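Local coordinates for gram-negative insecticidal protein (Chromobacterium piscinae, PDB 6FBM) that is an insecticidal toxin of the MACPF family that probably acts by forming pores in target-cell membranes, at residues K79-H91 with Y98-T110. Numbering follows the deposited sequence.
Sequences KEIEEYREKMSQH and YKLFSASLSVDFT
Helix 81-88 packs against helix 102-108 and the loop before it in a buried contact within the MACPF domain. The axes of the two short helices pass 11.0 Å apart, with 116° between their N-to-C directions, beside the central antiparallel sheet. Phe109 turns its ring edge toward the face of Tyr84, a T-shaped pair with centroids 5.2 Å apart. CG of Tyr84 lies anti to the backbone N (chi1 170°), which carries the ring toward helix 102-108. Leu105 fits in next to it: CD2 touches the ring edge at Tyr84 CE2, and CD1 lies 3.8 Å from Arg85 NE. Met88 SD lies 3.4 Å from Ser104 OG, whose hydroxyl donates to Phe101 O.

The polar part is a salt-bridge network in which Glu82 OE2 receives two donors. Arg85 NH1 approaches on the syn lone pair at 2.9 Å, in a bond tilted from the guanidinium plane. Lys99 NZ comes in on the anti side at 2.8 Å, somewhat out of the carboxylate plane. The extended Lys99 chain lays CD over one face of the Arg85 guanidinium. Arg85 NH2 also bonds Ser102 OG in its own plane at 3.0 Å, and its guanidinium reaches the carbonyls of Ser307 and Gln309. Ser89 OG accepts from Leu100 N at 2.7 Å and donates to Arg85 O, tying the incoming loop to the helix.

The pair belongs to the helical connection between antiparallel strands 64-78 and 120-134. This place is consistent with the first of the two helical clusters that MACPF proteins are thought to unfold into membrane-spanning hairpins.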
ATOM      1  N   LYS A  79     -27.574  39.976 -12.765  1.00 27.03           N
ATOM      2  CA  LYS A  79     -26.846  41.243 -12.867  1.00 29.57           C
ATOM      3  C   LYS A  79     -26.767  41.984 -11.544  1.00 30.87           C
ATOM      4  O   LYS A  79     -25.982  42.926 -11.410  1.00 31.94           O
ATOM      5  CB  LYS A  79     -27.493  42.135 -13.913  1.00 32.62           C
ATOM      6  CG  LYS A  79     -27.343  41.591 -15.327  1.00 35.92           C
ATOM      7  CD  LYS A  79     -28.058  42.535 -16.314  1.00 37.50           C
ATOM      8  CE  LYS A  79     -27.402  42.559 -17.686  1.00 40.02           C
ATOM      9  NZ  LYS A  79     -27.627  43.866 -18.376  1.00 42.26           N
ATOM     10  N   GLU A  80     -27.563  41.542 -10.568  1.00 31.49           N
ATOM     11  CA  GLU A  80     -27.747  42.245  -9.319  1.00 31.21           C
ATOM     12  C   GLU A  80     -27.369  41.269  -8.191  1.00 28.54           C
ATOM     13  O   GLU A  80     -28.000  40.231  -8.034  1.00 28.89           O
ATOM     14  CB  GLU A  80     -29.206  42.747  -9.277  1.00 33.16           C
ATOM     15  CG  GLU A  80     -29.774  43.163  -7.918  1.00 37.96           C
ATOM     16  CD  GLU A  80     -28.830  44.050  -7.120  1.00 39.70           C
ATOM     17  OE1 GLU A  80     -28.187  44.923  -7.749  1.00 43.87           O
ATOM     18  OE2 GLU A  80     -28.731  43.874  -5.882  1.00 36.99           O
ATOM     19  N   ILE A  81     -26.324  41.603  -7.428  1.00 27.00           N
ATOM     20  CA  ILE A  81     -25.765  40.708  -6.402  1.00 26.29           C
ATOM     21  C   ILE A  81     -26.810  40.224  -5.382  1.00 27.91           C
ATOM     22  O   ILE A  81     -26.803  39.047  -5.004  1.00 29.80           O
ATOM     23  CB  ILE A  81     -24.544  41.323  -5.681  1.00 25.92           C
ATOM     24  CG1 ILE A  81     -23.781  40.280  -4.843  1.00 27.59           C
ATOM     25  CG2 ILE A  81     -24.945  42.468  -4.762  1.00 25.64           C
ATOM     26  CD1 ILE A  81     -22.945  39.325  -5.666  1.00 26.48           C
ATOM     27  N   GLU A  82     -27.714  41.107  -4.954  1.00 26.66           N
ATOM     28  CA  GLU A  82     -28.728  40.738  -3.966  1.00 26.36           C
ATOM     29  C   GLU A  82     -29.742  39.747  -4.528  1.00 28.86           C
ATOM     30  O   GLU A  82     -30.294  38.932  -3.789  1.00 27.58           O
ATOM     31  CB  GLU A  82     -29.478  41.968  -3.434  1.00 25.63           C
ATOM     32  CG  GLU A  82     -28.614  43.030  -2.762  1.00 25.69           C
ATOM     33  CD  GLU A  82     -27.646  42.487  -1.726  1.00 26.52           C
ATOM     34  OE1 GLU A  82     -26.459  42.909  -1.741  1.00 25.31           O
ATOM     35  OE2 GLU A  82     -28.076  41.643  -0.889  1.00 27.45           O
ATOM     36  N   GLU A  83     -30.002  39.823  -5.826  1.00 30.66           N
ATOM     37  CA  GLU A  83     -30.914  38.886  -6.458  1.00 30.93           C
ATOM     38  C   GLU A  83     -30.196  37.533  -6.609  1.00 27.90           C
ATOM     39  O   GLU A  83     -30.804  36.481  -6.414  1.00 27.47           O
ATOM     40  CB  GLU A  83     -31.412  39.428  -7.803  1.00 32.47           C
ATOM     41  CG  GLU A  83     -32.445  38.546  -8.500  1.00 35.65           C
ATOM     42  CD  GLU A  83     -32.782  39.057  -9.886  1.00 41.12           C
ATOM     43  OE1 GLU A  83     -32.312  38.443 -10.887  1.00 44.39           O
ATOM     44  OE2 GLU A  83     -33.464  40.118  -9.973  1.00 47.14           O
ATOM     45  N   TYR A  84     -28.912  37.567  -6.953  1.00 25.11           N
ATOM     46  CA  TYR A  84     -28.100  36.352  -6.977  1.00 23.67           C
ATOM     47  C   TYR A  84     -28.161  35.608  -5.644  1.00 23.77           C
ATOM     48  O   TYR A  84     -28.400  34.405  -5.609  1.00 24.65           O
ATOM     49  CB  TYR A  84     -26.637  36.675  -7.315  1.00 21.64           C
ATOM     50  CG  TYR A  84     -25.714  35.515  -7.136  1.00 20.39           C
ATOM     51  CD1 TYR A  84     -25.511  34.590  -8.154  1.00 19.65           C
ATOM     52  CD2 TYR A  84     -25.049  35.317  -5.927  1.00 19.96           C
ATOM     53  CE1 TYR A  84     -24.663  33.498  -7.965  1.00 19.11           C
ATOM     54  CE2 TYR A  84     -24.195  34.249  -5.741  1.00 18.92           C
ATOM     55  CZ  TYR A  84     -23.998  33.348  -6.755  1.00 18.20           C
ATOM     56  OH  TYR A  84     -23.142  32.302  -6.546  1.00 17.97           O
ATOM     57  N   ARG A  85     -27.940  36.349  -4.566  1.00 24.21           N
ATOM     58  CA  ARG A  85     -28.028  35.813  -3.215  1.00 23.89           C
ATOM     59  C   ARG A  85     -29.372  35.174  -2.922  1.00 26.33           C
ATOM     60  O   ARG A  85     -29.412  34.108  -2.322  1.00 30.35           O
ATOM     61  CB  ARG A  85     -27.785  36.899  -2.176  1.00 22.09           C
ATOM     62  CG  ARG A  85     -26.381  37.447  -2.207  1.00 21.98           C
ATOM     63  CD  ARG A  85     -26.281  38.625  -1.279  1.00 21.65           C
ATOM     64  NE  ARG A  85     -26.162  38.191   0.094  1.00 21.73           N
ATOM     65  CZ  ARG A  85     -26.222  38.986   1.163  1.00 22.75           C
ATOM     66  NH1 ARG A  85     -26.423  40.300   1.034  1.00 24.17           N
ATOM     67  NH2 ARG A  85     -26.072  38.452   2.374  1.00 23.52           N
ATOM     68  N   GLU A  86     -30.463  35.826  -3.325  1.00 27.08           N
ATOM     69  CA  GLU A  86     -31.816  35.266  -3.144  1.00 27.41           C
ATOM     70  C   GLU A  86     -31.984  33.996  -3.929  1.00 26.16           C
ATOM     71  O   GLU A  86     -32.516  33.012  -3.400  1.00 23.29           O
ATOM     72  CB  GLU A  86     -32.918  36.250  -3.540  1.00 29.62           C
ATOM     73  CG  GLU A  86     -33.359  37.146  -2.373  1.00 32.45           C
ATOM     74  CD  GLU A  86     -34.020  38.452  -2.810  1.00 33.41           C
ATOM     75  OE1 GLU A  86     -34.002  38.745  -4.024  1.00 34.02           O
ATOM     76  OE2 GLU A  86     -34.547  39.188  -1.938  1.00 33.83           O
ATOM     77  N   LYS A  87     -31.550  34.024  -5.188  1.00 27.36           N
ATOM     78  CA  LYS A  87     -31.708  32.875  -6.073  1.00 28.22           C
ATOM     79  C   LYS A  87     -30.979  31.664  -5.501  1.00 27.25           C
ATOM     80  O   LYS A  87     -31.511  30.573  -5.485  1.00 25.20           O
ATOM     81  CB  LYS A  87     -31.213  33.193  -7.482  1.00 30.24           C
ATOM     82  CG  LYS A  87     -32.142  34.025  -8.341  1.00 31.12           C
ATOM     83  CD  LYS A  87     -31.387  34.633  -9.528  1.00 32.08           C
ATOM     84  CE  LYS A  87     -32.307  35.255 -10.559  1.00 33.06           C
ATOM     85  NZ  LYS A  87     -32.971  34.221 -11.381  1.00 34.48           N
ATOM     86  N   MET A  88     -29.778  31.896  -4.996  1.00 28.77           N
ATOM     87  CA  MET A  88     -28.973  30.857  -4.381  1.00 31.17           C
ATOM     88  C   MET A  88     -29.605  30.259  -3.116  1.00 28.55           C
ATOM     89  O   MET A  88     -29.335  29.113  -2.792  1.00 30.21           O
ATOM     90  CB  MET A  88     -27.601  31.431  -4.033  1.00 35.39           C
ATOM     91  CG  MET A  88     -26.536  30.393  -3.797  1.00 40.82           C
ATOM     92  SD  MET A  88     -24.981  31.095  -3.191  1.00 55.99           S
ATOM     93  CE  MET A  88     -25.449  32.498  -2.155  1.00 50.70           C
ATOM     94  N   SER A  89     -30.433  31.029  -2.420  1.00 27.09           N
ATOM     95  CA  SER A  89     -31.105  30.589  -1.186  1.00 26.09           C
ATOM     96  C   SER A  89     -32.441  29.874  -1.366  1.00 25.66           C
ATOM     97  O   SER A  89     -33.027  29.420  -0.379  1.00 24.07           O
ATOM     98  CB  SER A  89     -31.354  31.792  -0.287  1.00 25.45           C
ATOM     99  OG  SER A  89     -30.194  32.591  -0.204  1.00 25.38           O
ATOM    100  N   GLN A  90     -32.921  29.766  -2.606  1.00 27.35           N
ATOM    101  CA  GLN A  90     -34.230  29.177  -2.862  1.00 30.15           C
ATOM    102  C   GLN A  90     -34.194  27.675  -2.637  1.00 31.11           C
ATOM    103  O   GLN A  90     -33.206  27.007  -2.949  1.00 29.94           O
ATOM    104  CB  GLN A  90     -34.739  29.387  -4.307  1.00 33.20           C
ATOM    105  CG  GLN A  90     -34.625  30.767  -4.956  1.00 36.06           C
ATOM    106  CD  GLN A  90     -35.574  31.800  -4.401  1.00 36.82           C
ATOM    107  OE1 GLN A  90     -35.945  31.753  -3.216  1.00 36.60           O
ATOM    108  NE2 GLN A  90     -35.948  32.768  -5.247  1.00 35.88           N
ATOM    109  N   HIS A  91     -35.305  27.169  -2.142  1.00 34.26           N
ATOM    110  CA  HIS A  91     -35.603  25.751  -2.181  1.00 38.97           C
ATOM    111  C   HIS A  91     -34.574  24.916  -1.415  1.00 33.97           C
ATOM    112  O   HIS A  91     -34.099  23.897  -1.917  1.00 32.56           O
ATOM    113  CB  HIS A  91     -35.752  25.271  -3.652  1.00 45.49           C
ATOM    114  CG  HIS A  91     -36.848  25.963  -4.413  1.00 53.23           C
ATOM    115  ND1 HIS A  91     -38.192  25.743  -4.176  1.00 57.47           N
ATOM    116  CD2 HIS A  91     -36.783  26.884  -5.408  1.00 51.40           C
ATOM    117  CE1 HIS A  91     -38.905  26.502  -4.997  1.00 59.89           C
ATOM    118  NE2 HIS A  91     -38.075  27.204  -5.752  1.00 54.25           N
ATOM    119  N   TYR A  98     -35.024  34.712   3.076  1.00 32.52           N
ATOM    120  CA  TYR A  98     -33.696  35.110   3.563  1.00 29.35           C
ATOM    121  C   TYR A  98     -32.641  34.906   2.497  1.00 28.00           C
ATOM    122  O   TYR A  98     -32.725  33.983   1.682  1.00 27.06           O
ATOM    123  CB  TYR A  98     -33.309  34.344   4.841  1.00 28.98           C
ATOM    124  CG  TYR A  98     -34.092  34.748   6.076  1.00 28.89           C
ATOM    125  CD1 TYR A  98     -33.714  35.853   6.843  1.00 27.43           C
ATOM    126  CD2 TYR A  98     -35.233  34.053   6.460  1.00 28.45           C
ATOM    127  CE1 TYR A  98     -34.450  36.243   7.953  1.00 28.26           C
ATOM    128  CE2 TYR A  98     -35.981  34.453   7.570  1.00 29.51           C
ATOM    129  CZ  TYR A  98     -35.565  35.537   8.315  1.00 28.67           C
ATOM    130  OH  TYR A  98     -36.277  35.923   9.401  1.00 29.88           O
ATOM    131  N   LYS A  99     -31.647  35.784   2.507  1.00 28.17           N
ATOM    132  CA  LYS A  99     -30.408  35.597   1.751  1.00 29.17           C
ATOM    133  C   LYS A  99     -29.444  34.749   2.578  1.00 27.33           C
ATOM    134  O   LYS A  99     -28.818  35.224   3.537  1.00 28.26           O
ATOM    135  CB  LYS A  99     -29.772  36.952   1.400  1.00 32.27           C
ATOM    136  CG  LYS A  99     -30.678  37.855   0.585  1.00 32.53           C
ATOM    137  CD  LYS A  99     -30.121  39.261   0.417  1.00 33.84           C
ATOM    138  CE  LYS A  99     -31.258  40.208   0.078  1.00 36.99           C
ATOM    139  NZ  LYS A  99     -30.782  41.613  -0.067  1.00 40.06           N
ATOM    140  N   LEU A 100     -29.340  33.483   2.180  1.00 24.67           N
ATOM    141  CA  LEU A 100     -28.556  32.485   2.886  1.00 22.38           C
ATOM    142  C   LEU A 100     -27.208  32.341   2.249  1.00 20.45           C
ATOM    143  O   LEU A 100     -26.951  32.906   1.190  1.00 21.70           O
ATOM    144  CB  LEU A 100     -29.268  31.141   2.849  1.00 22.88           C
ATOM    145  CG  LEU A 100     -30.702  31.087   3.376  1.00 23.28           C
ATOM    146  CD1 LEU A 100     -31.269  29.695   3.179  1.00 23.54           C
ATOM    147  CD2 LEU A 100     -30.742  31.478   4.845  1.00 23.44           C
ATOM    148  N   PHE A 101     -26.344  31.604   2.925  1.00 18.49           N
ATOM    149  CA  PHE A 101     -25.049  31.184   2.388  1.00 18.05           C
ATOM    150  C   PHE A 101     -24.134  32.349   2.000  1.00 18.36           C
ATOM    151  O   PHE A 101     -23.442  32.295   0.988  1.00 16.74           O
ATOM    152  CB  PHE A 101     -25.245  30.215   1.208  1.00 16.77           C
ATOM    153  CG  PHE A 101     -26.297  29.180   1.456  1.00 16.73           C
ATOM    154  CD1 PHE A 101     -26.259  28.386   2.604  1.00 16.38           C
ATOM    155  CD2 PHE A 101     -27.338  29.003   0.563  1.00 16.66           C
ATOM    156  CE1 PHE A 101     -27.242  27.441   2.845  1.00 15.88           C
ATOM    157  CE2 PHE A 101     -28.326  28.044   0.799  1.00 16.57           C
ATOM    158  CZ  PHE A 101     -28.279  27.269   1.948  1.00 15.85           C
ATOM    159  N   SER A 102     -24.117  33.384   2.838  1.00 20.73           N
ATOM    160  CA  SER A 102     -23.316  34.602   2.569  1.00 21.17           C
ATOM    161  C   SER A 102     -21.815  34.322   2.481  1.00 21.33           C
ATOM    162  O   SER A 102     -21.119  34.993   1.733  1.00 22.80           O
ATOM    163  CB  SER A 102     -23.609  35.715   3.599  1.00 21.01           C
ATOM    164  OG  SER A 102     -25.002  35.997   3.672  1.00 21.65           O
ATOM    165  N   ALA A 103     -21.314  33.321   3.200  1.00 21.55           N
ATOM    166  CA  ALA A 103     -19.883  33.015   3.147  1.00 20.86           C
ATOM    167  C   ALA A 103     -19.435  32.446   1.792  1.00 21.04           C
ATOM    168  O   ALA A 103     -18.269  32.561   1.436  1.00 20.22           O
ATOM    169  CB  ALA A 103     -19.500  32.071   4.282  1.00 21.57           C
ATOM    170  N   SER A 104     -20.349  31.864   1.019  1.00 21.28           N
ATOM    171  CA  SER A 104     -20.011  31.348  -0.317  1.00 21.15           C
ATOM    172  C   SER A 104     -19.678  32.454  -1.315  1.00 20.32           C
ATOM    173  O   SER A 104     -18.905  32.221  -2.245  1.00 19.72           O
ATOM    174  CB  SER A 104     -21.150  30.509  -0.865  1.00 21.87           C
ATOM    175  OG  SER A 104     -22.284  31.340  -1.080  1.00 21.62           O
ATOM    176  N   LEU A 105     -20.238  33.644  -1.115  1.00 19.52           N
ATOM    177  CA  LEU A 105     -19.933  34.799  -1.976  1.00 19.38           C
ATOM    178  C   LEU A 105     -18.448  35.046  -2.167  1.00 18.30           C
ATOM    179  O   LEU A 105     -18.003  35.224  -3.296  1.00 19.16           O
ATOM    180  CB  LEU A 105     -20.577  36.080  -1.451  1.00 19.49           C
ATOM    181  CG  LEU A 105     -22.094  36.128  -1.529  1.00 19.77           C
ATOM    182  CD1 LEU A 105     -22.572  37.361  -0.784  1.00 20.79           C
ATOM    183  CD2 LEU A 105     -22.573  36.164  -2.961  1.00 19.33           C
ATOM    184  N   SER A 106     -17.689  35.071  -1.082  1.00 17.62           N
ATOM    185  CA  SER A 106     -16.243  35.313  -1.180  1.00 17.73           C
ATOM    186  C   SER A 106     -15.472  34.079  -1.590  1.00 17.46           C
ATOM    187  O   SER A 106     -14.344  34.182  -2.025  1.00 17.99           O
ATOM    188  CB  SER A 106     -15.684  35.915   0.105  1.00 17.06           C
ATOM    189  OG  SER A 106     -16.105  37.253   0.174  1.00 16.62           O
ATOM    190  N   VAL A 107     -16.073  32.912  -1.431  1.00 18.24           N
ATOM    191  CA  VAL A 107     -15.558  31.696  -2.037  1.00 18.98           C
ATOM    192  C   VAL A 107     -15.698  31.811  -3.564  1.00 19.71           C
ATOM    193  O   VAL A 107     -14.736  31.553  -4.283  1.00 19.93           O
ATOM    194  CB  VAL A 107     -16.244  30.421  -1.472  1.00 18.12           C
ATOM    195  CG1 VAL A 107     -15.910  29.171  -2.323  1.00 18.29           C
ATOM    196  CG2 VAL A 107     -15.824  30.242  -0.018  1.00 18.20           C
ATOM    197  N   ASP A 108     -16.866  32.242  -4.029  1.00 20.39           N
ATOM    198  CA  ASP A 108     -17.184  32.274  -5.462  1.00 21.62           C
ATOM    199  C   ASP A 108     -16.684  33.493  -6.244  1.00 21.91           C
ATOM    200  O   ASP A 108     -16.432  33.381  -7.443  1.00 23.12           O
ATOM    201  CB  ASP A 108     -18.697  32.177  -5.666  1.00 21.64           C
ATOM    202  CG  ASP A 108     -19.269  30.834  -5.228  1.00 21.81           C
ATOM    203  OD1 ASP A 108     -18.530  29.808  -5.207  1.00 22.83           O
ATOM    204  OD2 ASP A 108     -20.469  30.814  -4.890  1.00 21.61           O
ATOM    205  N   PHE A 109     -16.589  34.649  -5.586  1.00 21.90           N
ATOM    206  CA  PHE A 109     -16.299  35.927  -6.245  1.00 21.17           C
ATOM    207  C   PHE A 109     -15.316  36.740  -5.432  1.00 20.26           C
ATOM    208  O   PHE A 109     -15.326  36.683  -4.204  1.00 20.28           O
ATOM    209  CB  PHE A 109     -17.574  36.762  -6.385  1.00 21.07           C
ATOM    210  CG  PHE A 109     -18.726  36.023  -6.993  1.00 20.98           C
ATOM    211  CD1 PHE A 109     -18.681  35.605  -8.307  1.00 20.97           C
ATOM    212  CD2 PHE A 109     -19.861  35.752  -6.242  1.00 21.50           C
ATOM    213  CE1 PHE A 109     -19.752  34.939  -8.872  1.00 21.40           C
ATOM    214  CE2 PHE A 109     -20.933  35.075  -6.785  1.00 21.70           C
ATOM    215  CZ  PHE A 109     -20.878  34.660  -8.106  1.00 21.95           C
ATOM    216  N   THR A 110     -14.490  37.532  -6.104  1.00 20.81           N
ATOM    217  CA  THR A 110     -13.601  38.458  -5.405  1.00 19.94           C
ATOM    218  C   THR A 110     -14.469  39.505  -4.726  1.00 19.56           C
ATOM    219  O   THR A 110     -15.580  39.791  -5.142  1.00 18.80           O
ATOM    220  CB  THR A 110     -12.610  39.193  -6.318  1.00 19.77           C
ATOM    221  OG1 THR A 110     -13.329  39.978  -7.286  1.00 20.79           O
ATOM    222  CG2 THR A 110     -11.646  38.219  -7.015  1.00 20.44           C
TER